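Local atomic coordinates of glucocorticoid Modulatory Element Binding protein-1 (Homo sapiens, PDB entry 1OQJ), a protein that binds glucocorticoid modulatory elements in the tyrosine aminotransferase promoter, raising sensitivity to low glucocorticoid levels, and is represented here by its DNA-binding SAND domain. Residues I69-R72 and K73-S77. Residues are numbered along the deposited sequence; the frame is centred on the assembly and turned at random.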
ATOM      1  N   ILE A  69      -5.475  -1.333  10.971  1.00 10.74           N
ATOM      2  CA  ILE A  69      -5.713  -2.668  10.437  1.00 10.40           C
ATOM      3  C   ILE A  69      -4.717  -2.980   9.324  1.00  9.87           C
ATOM      4  O   ILE A  69      -4.437  -2.133   8.477  1.00 10.15           O
ATOM      5  CB  ILE A  69      -7.150  -2.782   9.871  1.00 10.61           C
ATOM      6  CG1 ILE A  69      -8.165  -2.524  10.987  1.00 10.84           C
ATOM      7  CG2 ILE A  69      -7.375  -4.169   9.276  1.00 11.37           C
ATOM      8  CD1 ILE A  69      -9.611  -2.597  10.529  1.00 12.83           C
ATOM      9  N   MET A  70      -4.176  -4.193   9.330  1.00 10.96           N
ATOM     10  CA  MET A  70      -3.226  -4.588   8.299  1.00 11.46           C
ATOM     11  C   MET A  70      -3.841  -4.362   6.920  1.00 10.09           C
ATOM     12  O   MET A  70      -4.989  -4.738   6.672  1.00  9.41           O
ATOM     13  CB  MET A  70      -2.845  -6.059   8.460  1.00 14.28           C
ATOM     14  CG  MET A  70      -1.992  -6.340   9.680  1.00 15.57           C
ATOM     15  SD  MET A  70      -1.659  -8.101   9.845  1.00 19.06           S
ATOM     16  CE  MET A  70      -2.197  -8.395  11.534  1.00 23.72           C
ATOM     17  N   LEU A  71      -3.079  -3.742   6.026  1.00  8.88           N
ATOM     18  CA  LEU A  71      -3.567  -3.473   4.679  1.00  9.15           C
ATOM     19  C   LEU A  71      -4.066  -4.763   4.028  1.00  9.13           C
ATOM     20  O   LEU A  71      -5.059  -4.760   3.302  1.00  8.41           O
ATOM     21  CB  LEU A  71      -2.457  -2.833   3.839  1.00 10.53           C
ATOM     22  CG  LEU A  71      -2.844  -2.326   2.448  1.00  9.86           C
ATOM     23  CD1 LEU A  71      -4.003  -1.341   2.554  1.00 12.13           C
ATOM     24  CD2 LEU A  71      -1.637  -1.663   1.792  1.00  9.98           C
ATOM     25  N   ARG A  72      -3.379  -5.868   4.303  1.00  8.23           N
ATOM     26  CA  ARG A  72      -3.755  -7.175   3.768  1.00  9.75           C
ATOM     27  C   ARG A  72      -5.244  -7.472   3.967  1.00  9.13           C
ATOM     28  O   ARG A  72      -5.924  -7.925   3.047  1.00  9.13           O
ATOM     29  CB  ARG A  72      -2.925  -8.270   4.444  1.00 13.23           C
ATOM     30  CG  ARG A  72      -3.382  -9.695   4.156  1.00 18.49           C
ATOM     31  CD  ARG A  72      -3.055 -10.127   2.739  1.00 25.29           C
ATOM     32  NE  ARG A  72      -3.488 -11.501   2.487  1.00 31.55           N
ATOM     33  CZ  ARG A  72      -3.268 -12.161   1.354  1.00 34.23           C
ATOM     34  NH1 ARG A  72      -2.614 -11.577   0.358  1.00 36.21           N
ATOM     35  NH2 ARG A  72      -3.704 -13.406   1.214  1.00 35.52           N
ATOM     36  N   LYS A  73      -5.752  -7.211   5.166  1.00  9.18           N
ATOM     37  CA  LYS A  73      -7.158  -7.486   5.457  1.00  8.71           C
ATOM     38  C   LYS A  73      -8.108  -6.553   4.722  1.00  8.17           C
ATOM     39  O   LYS A  73      -9.181  -6.970   4.281  1.00  9.43           O
ATOM     40  CB  LYS A  73      -7.409  -7.408   6.962  1.00 10.14           C
ATOM     41  CG  LYS A  73      -6.613  -8.425   7.767  1.00 12.29           C
ATOM     42  CD  LYS A  73      -6.961  -8.340   9.245  1.00 14.98           C
ATOM     43  CE  LYS A  73      -6.186  -9.367  10.061  1.00 19.29           C
ATOM     44  NZ  LYS A  73      -4.721  -9.123  10.022  1.00 23.88           N
ATOM     45  N   MET A  74      -7.722  -5.288   4.591  1.00  9.26           N
ATOM     46  CA  MET A  74      -8.568  -4.332   3.888  1.00  8.20           C
ATOM     47  C   MET A  74      -8.614  -4.701   2.405  1.00  8.32           C
ATOM     48  O   MET A  74      -9.620  -4.484   1.732  1.00  9.06           O
ATOM     49  CB  MET A  74      -8.039  -2.908   4.080  1.00  9.18           C
ATOM     50  CG  MET A  74      -7.959  -2.470   5.548  1.00  9.24           C
ATOM     51  SD  MET A  74      -9.466  -2.738   6.534  1.00 11.03           S
ATOM     52  CE  MET A  74     -10.571  -1.533   5.810  1.00 12.41           C
ATOM     53  N   MET A  75      -7.521  -5.271   1.905  1.00  7.73           N
ATOM     54  CA  MET A  75      -7.450  -5.706   0.517  1.00  7.85           C
ATOM     55  C   MET A  75      -8.312  -6.953   0.321  1.00  9.05           C
ATOM     56  O   MET A  75      -9.090  -7.040  -0.629  1.00  9.12           O
ATOM     57  CB  MET A  75      -6.003  -6.022   0.130  1.00  7.97           C
ATOM     58  CG  MET A  75      -5.086  -4.807   0.104  1.00  9.56           C
ATOM     59  SD  MET A  75      -3.348  -5.257   0.033  1.00  9.86           S
ATOM     60  CE  MET A  75      -3.209  -5.811  -1.648  1.00 10.71           C
ATOM     61  N   ASP A  76      -8.171  -7.917   1.228  1.00  8.82           N
ATOM     62  CA  ASP A  76      -8.946  -9.150   1.144  1.00  9.26           C
ATOM     63  C   ASP A  76     -10.440  -8.881   1.261  1.00  9.67           C
ATOM     64  O   ASP A  76     -11.252  -9.622   0.708  1.00  9.93           O
ATOM     65  CB  ASP A  76      -8.530 -10.134   2.244  1.00 10.03           C
ATOM     66  CG  ASP A  76      -7.136 -10.700   2.030  1.00 11.24           C
ATOM     67  OD1 ASP A  76      -6.635 -10.657   0.884  1.00 13.36           O
ATOM     68  OD2 ASP A  76      -6.546 -11.204   3.008  1.00 13.41           O
ATOM     69  N   SER A  77     -10.805  -7.828   1.986  1.00  9.65           N
ATOM     70  CA  SER A  77     -12.216  -7.491   2.162  1.00  9.88           C
ATOM     71  C   SER A  77     -12.813  -6.953   0.866  1.00  9.99           C
ATOM     72  O   SER A  77     -14.034  -6.891   0.717  1.00 10.43           O
ATOM     73  CB  SER A  77     -12.389  -6.445   3.263  1.00 10.14           C
ATOM     74  OG  SER A  77     -12.105  -5.138   2.784  1.00 10.84           O
TER
HETATM   75  O   HOH W   1      -4.875  -6.180  11.532  1.00 16.90           O
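Arg72 and Asp76 form an i to i+4 salt bridge along the short helix 71-76 of the SAND domain, part of a local contact that runs from strand 69-70 into that helix. The pairing is consistent with a helix helping to set the direction of a side chain used for recognition, since Arg72 is a DNA-binding residue and its side chain also touches Lys61, another one. With CG anti to the backbone N (chi1 170°) and a bend at chi2, the arginine chain runs out beside Asp76, and its NE lies 3.1 Å from OD2 of the aspartate. The carboxylate meets the guanidinium almost upright, the planes 83° apart, and its OD1 stands over one face, so the pairing is not a flat two-pronged one. This neighbouring negative charge probably tempers the arginine's positive field. In the backbone, Asp76 N donates to Arg72 O at 2.9 Å.

Met70 holds the N-cap position: its carbonyl O takes a bond from Lys73 N and a weak one from Met74 N. Met70 N, in turn, donates to a water that Lys73 NZ also reaches weakly. On the buried side Met75 SD packs 3.8 Å from Leu71 CG, while Phe26 and Trp60 touch the leucine and Phe82 the methionine; the Met75 side chain lies about 8 Å from the bound zinc ion. Bent at chi2 (-50°) and chi3, the Met74 side chain reaches back from the helix to Ile69 of the strand, crossing it at about a right angle, with Met74 SD 3.7 Å from Ile69 CG2.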